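Long-range contacts in peptide methionine sulfoxide reductase msrA/msrB (PDB 2H30), which reduces methionine sulfoxide in proteins, its N-terminal thioredoxin domain being able to pass electrons from DsbD to the downstream reductase domains: residues A[44-49]-A[89-94]; A[74-79]-A[101-106]; A[122-127]-A[137-142]; A[143-148]-A[159-164]. The protein carries 2 engineered substitutions. One frame throughout, in Å; residues are numbered along the deposited sequence.

How the contacts relate
Contacts 1 and 2 are buried, contact 3 is partly buried, and contact 4 lies at the surface. The first three reach the same mixed sheet. Contact 2 pairs strands 73-78 and 105-107, and contact 3 pairs 124-128 and 134-139. Strand 41-45, used by contact 1, runs between these two pairs. Contact 1 also brings in helix 90-95, which joins the two strands of contact 2. The chemistry follows the place. Contact 1 is aromatic, without a hydrogen bond across it. Contacts 2 and 3 combine backbone ladders with apolar side chains. Contact 4 sets one weak bond and the packing of Leu-161 beside a helix cap. Ile-142 of contact 3 touches Ala-147 of contact 4.

Contact 1. Residues A[44-49]-A[89-94]; sequences KFWASW and GEFQKW
Three aromatic rings and one serine carry this contact. Phe-91 and Trp-46 form an offset edge-to-face pair. The edge of the Phe-91 ring is turned toward the face of the Trp-46 six-membered ring, with the planes at 61°. The closest atoms are Phe-91 CZ and Trp-46 CH2, 3.8 Å apart. Trp-94 meets Trp-46 differently. The two indoles reach each other tip to tip, each at the other's edge, with Trp-46 CZ3 4.0 Å from Trp-94 CH2. Ser-48 comes over a face of Trp-94. Its CB lies 3.6 Å from the centroid of the Trp-94 six-membered ring, a CH-pi contact. Phe-91 and Trp-94 both hold CG anti to the backbone N (chi1 173° and 166°). Trp-94 points toward segment 44-49 from the backbone, whereas only the ring of Phe-91 reaches it.

The polar ends bond elsewhere. Ser-48 OG bonds Glu-85, and the Trp-46 indole N-H is bonded to Thr-76. Lys-86 adds a cation-pi contact to Trp-94. Trp-46 also touches Cys-53 of helix 51-64. The site is consistent with the thioredoxin fold, in which the loop after a central strand leads to a CxxC motif at the start of a helix.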
loop_
_atom_site.group_PDB
_atom_site.type_symbol
_atom_site.label_atom_id
_atom_site.label_comp_id
_atom_site.label_asym_id
_atom_site.label_seq_id
_atom_site.Cartn_x
_atom_site.Cartn_y
_atom_site.Cartn_z
ATOM N N LYS A 44 1.587 -0.182 -0.086
ATOM C CA LYS A 44 2.155 0.494 1.123
ATOM C C LYS A 44 1.142 0.360 2.270
ATOM O O LYS A 44 -0.004 0.846 2.089
ATOM C CB LYS A 44 2.340 1.984 0.845
ATOM C CG LYS A 44 3.017 2.665 2.064
ATOM C CD LYS A 44 3.189 4.132 1.828
ATOM C CE LYS A 44 4.335 4.595 2.820
ATOM N NZ LYS A 44 4.787 5.855 2.350
ATOM N N PHE A 45 1.577 -0.247 3.384
ATOM C CA PHE A 45 0.751 -0.355 4.603
ATOM C C PHE A 45 1.132 0.797 5.504
ATOM O O PHE A 45 2.329 1.056 5.740
ATOM C CB PHE A 45 1.043 -1.677 5.331
ATOM C CG PHE A 45 0.617 -2.875 4.537
ATOM C CD1 PHE A 45 1.439 -3.420 3.552
ATOM C CD2 PHE A 45 -0.643 -3.403 4.738
ATOM C CE1 PHE A 45 0.982 -4.538 2.811
ATOM C CE2 PHE A 45 -1.097 -4.539 4.019
ATOM C CZ PHE A 45 -0.301 -5.108 3.049
ATOM N N TRP A 46 0.113 1.429 6.074
ATOM C CA TRP A 46 0.336 2.596 6.922
ATOM C C TRP A 46 -0.781 2.765 7.942
ATOM O O TRP A 46 -1.783 2.036 7.904
ATOM C CB TRP A 46 0.481 3.858 6.050
ATOM C CG TRP A 46 -0.745 4.246 5.271
ATOM C CD1 TRP A 46 -1.166 3.697 4.074
ATOM C CD2 TRP A 46 -1.636 5.322 5.556
ATOM N NE1 TRP A 46 -2.325 4.364 3.631
ATOM C CE2 TRP A 46 -2.637 5.329 4.557
ATOM C CE3 TRP A 46 -1.733 6.218 6.626
ATOM C CZ2 TRP A 46 -3.662 6.265 4.519
ATOM C CZ3 TRP A 46 -2.792 7.142 6.606
ATOM C CH2 TRP A 46 -3.743 7.158 5.579
ATOM N N ALA A 47 -0.586 3.726 8.867
ATOM C CA ALA A 47 -1.580 4.079 9.869
ATOM C C ALA A 47 -1.578 5.562 10.101
ATOM O O ALA A 47 -0.529 6.213 9.983
ATOM C CB ALA A 47 -1.321 3.370 11.173
ATOM N N SER A 48 -2.741 6.031 10.531
ATOM C CA SER A 48 -2.957 7.488 10.777
ATOM C C SER A 48 -2.057 7.998 11.909
ATOM O O SER A 48 -1.737 9.194 11.938
ATOM C CB SER A 48 -4.414 7.762 11.118
ATOM O OG SER A 48 -4.736 7.126 12.346
ATOM N N TRP A 49 -1.653 7.115 12.820
ATOM C CA TRP A 49 -0.893 7.542 13.994
ATOM C C TRP A 49 0.595 7.608 13.764
ATOM O O TRP A 49 1.351 7.903 14.721
ATOM C CB TRP A 49 -1.211 6.647 15.228
ATOM C CG TRP A 49 -1.261 5.184 14.965
ATOM C CD1 TRP A 49 -2.383 4.411 14.935
ATOM C CD2 TRP A 49 -0.147 4.294 14.756
ATOM N NE1 TRP A 49 -2.039 3.078 14.704
ATOM C CE2 TRP A 49 -0.679 2.982 14.614
ATOM C CE3 TRP A 49 1.252 4.478 14.687
ATOM C CZ2 TRP A 49 0.155 1.870 14.382
ATOM C CZ3 TRP A 49 2.072 3.371 14.482
ATOM C CH2 TRP A 49 1.504 2.083 14.345
ATOM N N GLY A 89 -15.278 3.723 9.832
ATOM C CA GLY A 89 -16.068 4.963 9.864
ATOM C C GLY A 89 -15.271 6.154 10.407
ATOM O O GLY A 89 -15.234 7.200 9.734
ATOM N N GLU A 90 -14.657 5.974 11.594
ATOM C CA GLU A 90 -13.859 7.029 12.245
ATOM C C GLU A 90 -12.653 7.298 11.319
ATOM O O GLU A 90 -12.367 8.473 11.000
ATOM C CB GLU A 90 -13.424 6.606 13.630
ATOM C CG GLU A 90 -12.493 7.612 14.310
ATOM C CD GLU A 90 -11.873 7.147 15.642
ATOM O OE1 GLU A 90 -11.835 5.909 16.029
ATOM O OE2 GLU A 90 -11.362 8.087 16.323
ATOM N N PHE A 91 -12.108 6.197 10.774
ATOM C CA PHE A 91 -10.901 6.324 9.938
ATOM C C PHE A 91 -11.223 7.175 8.734
ATOM O O PHE A 91 -10.526 8.141 8.398
ATOM C CB PHE A 91 -10.312 4.950 9.525
ATOM C CG PHE A 91 -9.184 5.101 8.533
ATOM C CD1 PHE A 91 -7.903 5.420 9.017
ATOM C CD2 PHE A 91 -9.433 5.112 7.143
ATOM C CE1 PHE A 91 -6.852 5.686 8.118
ATOM C CE2 PHE A 91 -8.346 5.381 6.239
ATOM C CZ PHE A 91 -7.086 5.670 6.771
ATOM N N GLN A 92 -12.289 6.814 8.019
ATOM C CA GLN A 92 -12.634 7.487 6.773
ATOM C C GLN A 92 -12.995 8.964 6.989
ATOM O O GLN A 92 -12.710 9.812 6.159
ATOM C CB GLN A 92 -13.769 6.728 6.062
ATOM C CG GLN A 92 -13.447 5.324 5.556
ATOM C CD GLN A 92 -13.626 4.219 6.583
ATOM O OE1 GLN A 92 -13.533 4.434 7.802
ATOM N NE2 GLN A 92 -13.799 2.983 6.095
ATOM N N LYS A 93 -13.666 9.252 8.106
ATOM C CA LYS A 93 -14.015 10.620 8.453
ATOM C C LYS A 93 -12.766 11.471 8.690
ATOM O O LYS A 93 -12.687 12.562 8.181
ATOM C CB LYS A 93 -14.939 10.633 9.686
ATOM C CG LYS A 93 -15.438 12.053 9.992
ATOM C CD LYS A 93 -15.888 12.843 8.723
ATOM C CE LYS A 93 -16.861 12.043 7.786
ATOM N NZ LYS A 93 -16.507 12.198 6.320
ATOM N N TRP A 94 -11.804 10.909 9.396
ATOM C CA TRP A 94 -10.510 11.572 9.640
ATOM C C TRP A 94 -9.804 11.743 8.286
ATOM O O TRP A 94 -9.306 12.817 7.946
ATOM C CB TRP A 94 -9.668 10.729 10.603
ATOM C CG TRP A 94 -8.248 11.204 10.595
ATOM C CD1 TRP A 94 -7.728 12.315 11.217
ATOM C CD2 TRP A 94 -7.186 10.639 9.817
ATOM N NE1 TRP A 94 -6.377 12.429 10.941
ATOM C CE2 TRP A 94 -6.029 11.430 10.061
ATOM C CE3 TRP A 94 -7.100 9.526 8.947
ATOM C CZ2 TRP A 94 -4.789 11.157 9.466
ATOM C CZ3 TRP A 94 -5.858 9.248 8.354
ATOM C CH2 TRP A 94 -4.725 10.071 8.607
#

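Contact 2. Residues A[74-79]-A[101-106]; sequences LITVAS and PKLPVV
Backbone hydrogen bonds join the two segments as neighbouring parallel strands. Thr-76 pairs with Val-105, and Val-77 with Val-106. Val-106 N gives a bond of 2.8 Å to Thr-76 O, in the carbonyl plane. Ala-78 N gives one of 2.9 Å to Val-106 O, nearly along the C=O axis. At the start of the ladder Thr-76 N donates to Pro-104 O over 3.0 Å. This bond is more bent, at 141°, and the donor stands above the carbonyl plane.

One side-chain bond reinforces the ladder. Thr-76 OG1 donates to the same Pro-104 O at 2.8 Å, in the carbonyl plane and on a lone pair. Thr-76 thus grips one carbonyl with both its N-H and its hydroxyl. Its chi1 of 78° sets OG1 between the backbone N and the carbonyl carbon. Trp-46 NE1 is the second partner of OG1, so this buried hydroxyl is well satisfied.

Apolar side chains add to this. Thr-76 CG2 meets Leu-103 CD1 at 3.7 Å, the two side chains crossing at about a right angle. On the opposite face of the sheet Val-77 and Val-106 lie side by side and point the same way, with Val-77 CG2 4.1 Å from Val-106 CB. Ile-75 crosses Pro-104 at about a right angle, its CG2 4.1 Å from Pro-104 CB.

The two strands belong to a beta-alpha-beta unit with helix 90-95 between them. Leu-103 packs on helix 51-64, and Ala-78 and Val-105 touch helix 90-95. Strand 41-45 pairs with the other edge of strand 73-78.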
loop_
_atom_site.group_PDB
_atom_site.type_symbol
_atom_site.label_atom_id
_atom_site.label_comp_id
_atom_site.label_asym_id
_atom_site.label_seq_id
_atom_site.Cartn_x
_atom_site.Cartn_y
_atom_site.Cartn_z
ATOM N N LEU A 74 -0.079 0.735 -7.972
ATOM C CA LEU A 74 0.387 1.238 -6.670
ATOM C C LEU A 74 -0.833 1.556 -5.825
ATOM O O LEU A 74 -1.725 2.347 -6.206
ATOM C CB LEU A 74 1.188 2.511 -6.888
ATOM C CG LEU A 74 2.644 2.327 -6.686
ATOM C CD1 LEU A 74 3.343 3.633 -7.036
ATOM C CD2 LEU A 74 2.951 2.032 -5.246
ATOM N N ILE A 75 -0.904 0.856 -4.695
ATOM C CA ILE A 75 -1.997 1.112 -3.762
ATOM C C ILE A 75 -1.501 1.208 -2.326
ATOM O O ILE A 75 -0.372 0.801 -2.032
ATOM C CB ILE A 75 -3.096 0.054 -3.883
ATOM C CG1 ILE A 75 -2.545 -1.265 -3.443
ATOM C CG2 ILE A 75 -3.657 -0.012 -5.343
ATOM C CD1 ILE A 75 -3.630 -2.288 -3.210
ATOM N N THR A 76 -2.326 1.771 -1.457
ATOM C CA THR A 76 -1.955 1.787 -0.036
ATOM C C THR A 76 -3.088 1.111 0.741
ATOM O O THR A 76 -4.228 1.079 0.253
ATOM C CB THR A 76 -1.700 3.210 0.520
ATOM O OG1 THR A 76 -2.950 3.875 0.765
ATOM C CG2 THR A 76 -0.824 3.999 -0.503
ATOM N N VAL A 77 -2.753 0.606 1.916
ATOM C CA VAL A 77 -3.724 -0.052 2.788
ATOM C C VAL A 77 -3.636 0.555 4.184
ATOM O O VAL A 77 -2.572 0.548 4.801
ATOM C CB VAL A 77 -3.435 -1.508 2.902
ATOM C CG1 VAL A 77 -4.375 -2.169 3.964
ATOM C CG2 VAL A 77 -3.653 -2.186 1.521
ATOM N N ALA A 78 -4.797 1.028 4.653
ATOM C CA ALA A 78 -4.972 1.386 6.073
ATOM C C ALA A 78 -5.915 0.344 6.645
ATOM O O ALA A 78 -6.717 -0.207 5.912
ATOM C CB ALA A 78 -5.550 2.753 6.257
ATOM N N SER A 79 -5.775 0.089 7.943
ATOM C CA SER A 79 -6.441 -1.086 8.576
ATOM C C SER A 79 -7.225 -0.641 9.794
ATOM O O SER A 79 -6.731 -0.766 10.917
ATOM C CB SER A 79 -5.401 -2.169 8.906
ATOM O OG SER A 79 -4.755 -2.641 7.723
ATOM N N PRO A 101 -6.039 13.210 -3.496
ATOM C CA PRO A 101 -7.123 12.644 -4.305
ATOM C C PRO A 101 -6.667 11.590 -5.296
ATOM O O PRO A 101 -7.526 10.840 -5.777
ATOM C CB PRO A 101 -7.708 13.878 -5.000
ATOM C CG PRO A 101 -6.584 14.824 -5.089
ATOM C CD PRO A 101 -5.862 14.665 -3.745
ATOM N N LYS A 102 -5.391 11.490 -5.649
ATOM C CA LYS A 102 -4.956 10.472 -6.569
ATOM C C LYS A 102 -4.284 9.271 -5.916
ATOM O O LYS A 102 -3.733 8.415 -6.606
ATOM C CB LYS A 102 -4.004 11.085 -7.568
ATOM C CG LYS A 102 -4.649 12.229 -8.416
ATOM C CD LYS A 102 -5.598 11.657 -9.448
ATOM C CE LYS A 102 -6.147 12.788 -10.345
ATOM N NZ LYS A 102 -6.835 13.875 -9.541
ATOM N N LEU A 103 -4.334 9.201 -4.580
ATOM C CA LEU A 103 -3.762 8.075 -3.875
ATOM C C LEU A 103 -4.807 7.007 -3.492
ATOM O O LEU A 103 -5.723 7.311 -2.718
ATOM C CB LEU A 103 -3.176 8.622 -2.555
ATOM C CG LEU A 103 -2.366 7.537 -1.766
ATOM C CD1 LEU A 103 -1.166 7.027 -2.535
ATOM C CD2 LEU A 103 -1.972 8.172 -0.456
ATOM N N PRO A 104 -4.669 5.771 -3.991
ATOM C CA PRO A 104 -5.624 4.761 -3.545
ATOM C C PRO A 104 -5.402 4.318 -2.118
ATOM O O PRO A 104 -4.240 4.031 -1.748
ATOM C CB PRO A 104 -5.404 3.596 -4.527
ATOM C CG PRO A 104 -4.587 4.198 -5.661
ATOM C CD PRO A 104 -3.751 5.287 -5.032
ATOM N N VAL A 105 -6.465 4.391 -1.308
ATOM C CA VAL A 105 -6.373 3.945 0.053
ATOM C C VAL A 105 -7.405 2.854 0.282
ATOM O O VAL A 105 -8.604 3.180 0.504
ATOM C CB VAL A 105 -6.546 5.073 1.082
ATOM C CG1 VAL A 105 -6.418 4.473 2.480
ATOM C CG2 VAL A 105 -5.482 6.211 0.851
ATOM N N VAL A 106 -6.955 1.610 0.318
ATOM C CA VAL A 106 -7.877 0.506 0.647
ATOM C C VAL A 106 -8.054 0.512 2.151
ATOM O O VAL A 106 -7.098 0.658 2.898
ATOM C CB VAL A 106 -7.267 -0.808 0.193
ATOM C CG1 VAL A 106 -8.091 -2.057 0.707
ATOM C CG2 VAL A 106 -7.106 -0.845 -1.300
#

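Contact 3. Residues A[122-127]-A[137-142]; sequences YPSWAL and IVKGSI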
loop_
_atom_site.group_PDB
_atom_site.type_symbol
_atom_site.label_atom_id
_atom_site.label_comp_id
_atom_site.label_asym_id
_atom_site.label_seq_id
_atom_site.Cartn_x
_atom_site.Cartn_y
_atom_site.Cartn_z
ATOM N N TYR A 122 5.021 0.023 10.621
ATOM C CA TYR A 122 4.674 0.931 9.514
ATOM C C TYR A 122 5.723 1.997 9.353
ATOM O O TYR A 122 6.373 2.439 10.369
ATOM C CB TYR A 122 3.355 1.616 9.809
ATOM C CG TYR A 122 2.145 0.699 9.918
ATOM C CD1 TYR A 122 1.906 -0.303 8.960
ATOM C CD2 TYR A 122 1.226 0.873 10.923
ATOM C CE1 TYR A 122 0.727 -1.084 9.013
ATOM C CE2 TYR A 122 0.073 0.061 10.990
ATOM C CZ TYR A 122 -0.152 -0.880 10.020
ATOM O OH TYR A 122 -1.276 -1.644 10.012
ATOM N N PRO A 123 5.888 2.466 8.116
ATOM C CA PRO A 123 5.299 1.856 6.908
ATOM C C PRO A 123 5.974 0.520 6.632
ATOM O O PRO A 123 7.064 0.240 7.146
ATOM C CB PRO A 123 5.695 2.838 5.793
ATOM C CG PRO A 123 6.824 3.651 6.370
ATOM C CD PRO A 123 6.813 3.584 7.830
ATOM N N SER A 124 5.285 -0.298 5.864
ATOM C CA SER A 124 5.916 -1.463 5.242
ATOM C C SER A 124 5.320 -1.606 3.870
ATOM O O SER A 124 4.252 -1.017 3.580
ATOM C CB SER A 124 5.597 -2.763 6.008
ATOM O OG SER A 124 6.359 -2.805 7.227
ATOM N N TRP A 125 6.017 -2.362 3.023
ATOM C CA TRP A 125 5.579 -2.512 1.616
ATOM C C TRP A 125 5.500 -3.965 1.254
ATOM O O TRP A 125 6.293 -4.766 1.780
ATOM C CB TRP A 125 6.620 -1.856 0.717
ATOM C CG TRP A 125 6.639 -0.323 0.879
ATOM C CD1 TRP A 125 7.298 0.421 1.873
ATOM C CD2 TRP A 125 6.062 0.610 -0.014
ATOM N NE1 TRP A 125 7.088 1.775 1.620
ATOM C CE2 TRP A 125 6.330 1.916 0.483
ATOM C CE3 TRP A 125 5.273 0.473 -1.156
ATOM C CZ2 TRP A 125 5.880 3.083 -0.187
ATOM C CZ3 TRP A 125 4.822 1.626 -1.838
ATOM C CH2 TRP A 125 5.121 2.929 -1.328
ATOM N N ALA A 126 4.553 -4.296 0.384
ATOM C CA ALA A 126 4.562 -5.656 -0.183
ATOM C C ALA A 126 4.484 -5.591 -1.690
ATOM O O ALA A 126 3.827 -4.722 -2.237
ATOM C CB ALA A 126 3.393 -6.478 0.378
ATOM N N LEU A 127 5.196 -6.513 -2.363
ATOM C CA LEU A 127 5.109 -6.612 -3.794
ATOM C C LEU A 127 4.368 -7.945 -4.078
ATOM O O LEU A 127 4.837 -8.986 -3.625
ATOM C CB LEU A 127 6.525 -6.582 -4.414
ATOM C CG LEU A 127 6.463 -6.708 -5.953
ATOM C CD1 LEU A 127 6.058 -5.364 -6.501
ATOM C CD2 LEU A 127 7.825 -7.147 -6.375
ATOM N N ILE A 137 8.256 -8.634 0.944
ATOM C CA ILE A 137 7.763 -7.711 2.006
ATOM C C ILE A 137 8.963 -6.963 2.562
ATOM O O ILE A 137 10.031 -7.535 2.862
ATOM C CB ILE A 137 7.096 -8.484 3.177
ATOM C CG1 ILE A 137 5.845 -9.215 2.664
ATOM C CG2 ILE A 137 6.691 -7.519 4.271
ATOM C CD1 ILE A 137 5.329 -10.312 3.607
ATOM N N VAL A 138 8.818 -5.636 2.626
ATOM C CA VAL A 138 9.867 -4.775 3.120
ATOM C C VAL A 138 9.352 -4.044 4.336
ATOM O O VAL A 138 8.353 -3.341 4.271
ATOM C CB VAL A 138 10.290 -3.752 2.019
ATOM C CG1 VAL A 138 11.375 -2.807 2.560
ATOM C CG2 VAL A 138 10.794 -4.527 0.762
ATOM N N LYS A 139 10.091 -4.170 5.464
ATOM C CA LYS A 139 9.748 -3.395 6.667
ATOM C C LYS A 139 10.366 -2.007 6.536
ATOM O O LYS A 139 11.555 -1.883 6.197
ATOM C CB LYS A 139 10.399 -4.071 7.879
ATOM C CG LYS A 139 10.156 -3.451 9.198
ATOM C CD LYS A 139 10.746 -4.406 10.292
ATOM C CE LYS A 139 9.884 -5.684 10.408
ATOM N NZ LYS A 139 10.392 -6.769 11.336
ATOM N N GLY A 140 9.547 -0.998 6.806
ATOM C CA GLY A 140 9.991 0.410 6.861
ATOM C C GLY A 140 9.869 1.089 5.529
ATOM O O GLY A 140 9.268 0.538 4.606
ATOM N N SER A 141 10.384 2.312 5.510
ATOM C CA SER A 141 10.277 3.169 4.339
ATOM C C SER A 141 11.166 2.712 3.221
ATOM O O SER A 141 12.243 2.125 3.459
ATOM C CB SER A 141 10.702 4.589 4.674
ATOM O OG SER A 141 9.916 5.101 5.682
ATOM N N ILE A 142 10.748 3.046 1.995
ATOM C CA ILE A 142 11.580 2.843 0.818
ATOM C C ILE A 142 11.592 4.164 0.051
ATOM O O ILE A 142 10.617 4.934 0.131
ATOM C CB ILE A 142 11.183 1.687 -0.098
ATOM C CG1 ILE A 142 9.790 1.894 -0.709
ATOM C CG2 ILE A 142 11.275 0.348 0.660
ATOM C CD1 ILE A 142 9.334 0.783 -1.658
HETATM O O HOH W 1 7.941 4.458 2.378
#
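Strands 124-127 and 137-139 run antiparallel at 169°, their axes 4.6 Å apart at closest approach, as the arms of a beta hairpin. Trp-125 and Val-138 are the hydrogen-bonded pair. Trp-125 N to Val-138 O and Val-138 N to Trp-125 O are both 2.8 Å, nearly straight and in the carbonyl plane. A weak bond from Gly-140 N to Pro-123 O follows where the strands end.

Trp-125 carries the side-chain packing. Its CG is anti to the carbonyl carbon (chi1 -69°). Ile-142 comes over one face of the indole, with CG1 3.7 Å from the centroid of the five-membered ring, and CD1 also lies over that face. At the ring edge, Gly-140 O is 3.4 Å from Trp-125 CD1. A water accepts from Trp-125 NE1 at 2.9 Å and from Ile-142 N at 3.2 Å. Pro-123, after a cis peptide bond, sets CG 3.5 Å from Ser-141 OG, whose hydrogen-bond partner is Glu-56.

Pro-123 also touches Cys-53, in keeping with the cis-proline that faces the CxxC motif in thioredoxins. The aliphatic cover from Ile-142, with Leu-42 and Lys-44 also touching Trp-125, probably limits the rotation of the indole, and the water satisfies its N-H.

Contact 4. Residues A[143-148]-A[159-164]; sequences NEAQAL and GSLKHS
Leu-161 O is the best-held polar atom, with three donors directed at it. Ser-164 OG gives the shortest bond, 2.8 Å to Leu-161 O, in the carbonyl plane and on a lone pair. Ser-164 N donates to Leu-161 O at 3.1 Å, closing a type I beta turn from Leu-161 to Ser-164. The third donor comes from across the contact. Asn-143 ND2 reaches Leu-161 O at 3.3 Å, a weak bond. The serine hydroxyl is placed by a chi1 of 61°, which sets OG between the backbone N and the carbonyl carbon.

Asn-143 is itself held on its other side. Its OD1 accepts from Gln-146 N at 2.8 Å, nearly along the C=O axis. In return Gln-146 OE1 accepts from Asn-143 N at 2.8 Å, in the carbonyl plane and on a lone pair. The amide of Asn-143 is therefore fixed by its oxygen, and its nitrogen faces the turn.

The packing rests on Leu-161 and the Gln-146 chain. The two slide past each other in opposite directions, with Gln-146 CG 3.9 Å from Leu-161 CB. Leu-161 CD1 also lies 4.2 Å from Ala-145 CB. The Gln-146 chain is extended beyond CG, and its NE2 bonds Leu-158 O, just before the second segment. This ties the helix start to the chain's C-terminal end a second time.

The contact lies at the surface, its centre about 17 Å from the centre of the chain. Asn-143 is the N-cap of helix 144-152, and its reciprocal bonds with Gln-146 make a capping box.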
loop_
_atom_site.group_PDB
_atom_site.type_symbol
_atom_site.label_atom_id
_atom_site.label_comp_id
_atom_site.label_asym_id
_atom_site.label_seq_id
_atom_site.Cartn_x
_atom_site.Cartn_y
_atom_site.Cartn_z
ATOM N N ASN A 143 12.713 4.393 -0.640
ATOM C CA ASN A 143 12.774 5.557 -1.521
ATOM C C ASN A 143 12.297 5.271 -2.942
ATOM O O ASN A 143 11.984 4.116 -3.280
ATOM C CB ASN A 143 14.187 6.186 -1.477
ATOM C CG ASN A 143 15.263 5.253 -1.940
ATOM O OD1 ASN A 143 15.111 4.506 -2.899
ATOM N ND2 ASN A 143 16.433 5.281 -1.219
ATOM N N GLU A 144 12.241 6.313 -3.784
ATOM C CA GLU A 144 11.660 6.140 -5.163
ATOM C C GLU A 144 12.452 5.174 -6.044
ATOM O O GLU A 144 11.852 4.283 -6.707
ATOM C CB GLU A 144 11.522 7.453 -5.866
ATOM C CG GLU A 144 10.793 7.294 -7.123
ATOM C CD GLU A 144 10.618 8.616 -7.855
ATOM O OE1 GLU A 144 10.054 8.602 -8.971
ATOM O OE2 GLU A 144 10.992 9.654 -7.262
ATOM N N ALA A 145 13.765 5.163 -5.847
ATOM C CA ALA A 145 14.650 4.255 -6.577
ATOM C C ALA A 145 14.469 2.827 -6.157
ATOM O O ALA A 145 14.466 1.940 -6.994
ATOM C CB ALA A 145 16.151 4.689 -6.372
ATOM N N GLN A 146 14.343 2.599 -4.835
ATOM C CA GLN A 146 14.047 1.251 -4.309
ATOM C C GLN A 146 12.664 0.754 -4.786
ATOM O O GLN A 146 12.522 -0.404 -5.201
ATOM C CB GLN A 146 14.047 1.293 -2.786
ATOM C CG GLN A 146 15.487 1.391 -2.236
ATOM C CD GLN A 146 15.495 1.652 -0.763
ATOM O OE1 GLN A 146 14.634 2.374 -0.216
ATOM N NE2 GLN A 146 16.543 1.112 -0.076
ATOM N N ALA A 147 11.680 1.641 -4.784
ATOM C CA ALA A 147 10.337 1.243 -5.278
ATOM C C ALA A 147 10.383 0.873 -6.764
ATOM O O ALA A 147 9.806 -0.107 -7.207
ATOM C CB ALA A 147 9.320 2.380 -5.021
ATOM N N LEU A 148 11.111 1.676 -7.549
ATOM C CA LEU A 148 11.218 1.327 -8.966
ATOM C C LEU A 148 11.971 0.026 -9.192
ATOM O O LEU A 148 11.613 -0.718 -10.120
ATOM C CB LEU A 148 11.923 2.509 -9.687
ATOM C CG LEU A 148 11.045 3.755 -9.845
ATOM C CD1 LEU A 148 11.952 4.884 -10.305
ATOM C CD2 LEU A 148 9.876 3.568 -10.852
ATOM N N GLY A 159 19.155 -2.756 -0.159
ATOM C CA GLY A 159 20.195 -2.224 0.700
ATOM C C GLY A 159 21.292 -1.481 -0.028
ATOM O O GLY A 159 21.835 -0.561 0.515
ATOM N N SER A 160 21.577 -1.855 -1.281
ATOM C CA SER A 160 22.625 -1.186 -2.021
ATOM C C SER A 160 22.267 0.255 -2.363
ATOM O O SER A 160 23.139 1.037 -2.696
ATOM C CB SER A 160 23.005 -2.014 -3.235
ATOM O OG SER A 160 23.440 -3.276 -2.718
ATOM N N LEU A 161 20.962 0.598 -2.245
ATOM C CA LEU A 161 20.434 1.961 -2.436
ATOM C C LEU A 161 19.994 2.691 -1.127
ATOM O O LEU A 161 19.419 3.798 -1.178
ATOM C CB LEU A 161 19.159 1.864 -3.331
ATOM C CG LEU A 161 19.414 1.447 -4.745
ATOM C CD1 LEU A 161 18.104 1.053 -5.406
ATOM C CD2 LEU A 161 20.049 2.605 -5.535
ATOM N N LYS A 162 20.273 2.068 0.019
ATOM C CA LYS A 162 19.846 2.623 1.325
ATOM C C LYS A 162 20.350 4.040 1.562
ATOM O O LYS A 162 19.609 4.891 2.097
ATOM C CB LYS A 162 20.249 1.683 2.476
ATOM C CG LYS A 162 19.521 2.002 3.796
ATOM C CD LYS A 162 20.313 1.414 4.995
ATOM C CE LYS A 162 19.555 1.570 6.329
ATOM N NZ LYS A 162 20.229 0.704 7.356
ATOM N N HIS A 163 21.581 4.307 1.106
ATOM C CA HIS A 163 22.247 5.612 1.344
ATOM C C HIS A 163 22.248 6.511 0.131
ATOM O O HIS A 163 23.053 7.451 0.051
ATOM C CB HIS A 163 23.689 5.388 1.785
ATOM C CG HIS A 163 23.796 4.581 3.029
ATOM N ND1 HIS A 163 23.326 5.035 4.244
ATOM C CD2 HIS A 163 24.269 3.332 3.244
ATOM C CE1 HIS A 163 23.519 4.100 5.156
ATOM N NE2 HIS A 163 24.087 3.057 4.575
ATOM N N SER A 164 21.364 6.239 -0.822
ATOM C CA SER A 164 21.317 7.095 -2.017
ATOM C C SER A 164 20.637 8.438 -1.715
ATOM O O SER A 164 19.852 8.557 -0.741
ATOM C CB SER A 164 20.677 6.386 -3.203
ATOM O OG SER A 164 19.358 6.015 -2.950
ATOM O OXT SER A 164 20.847 9.425 -2.433
#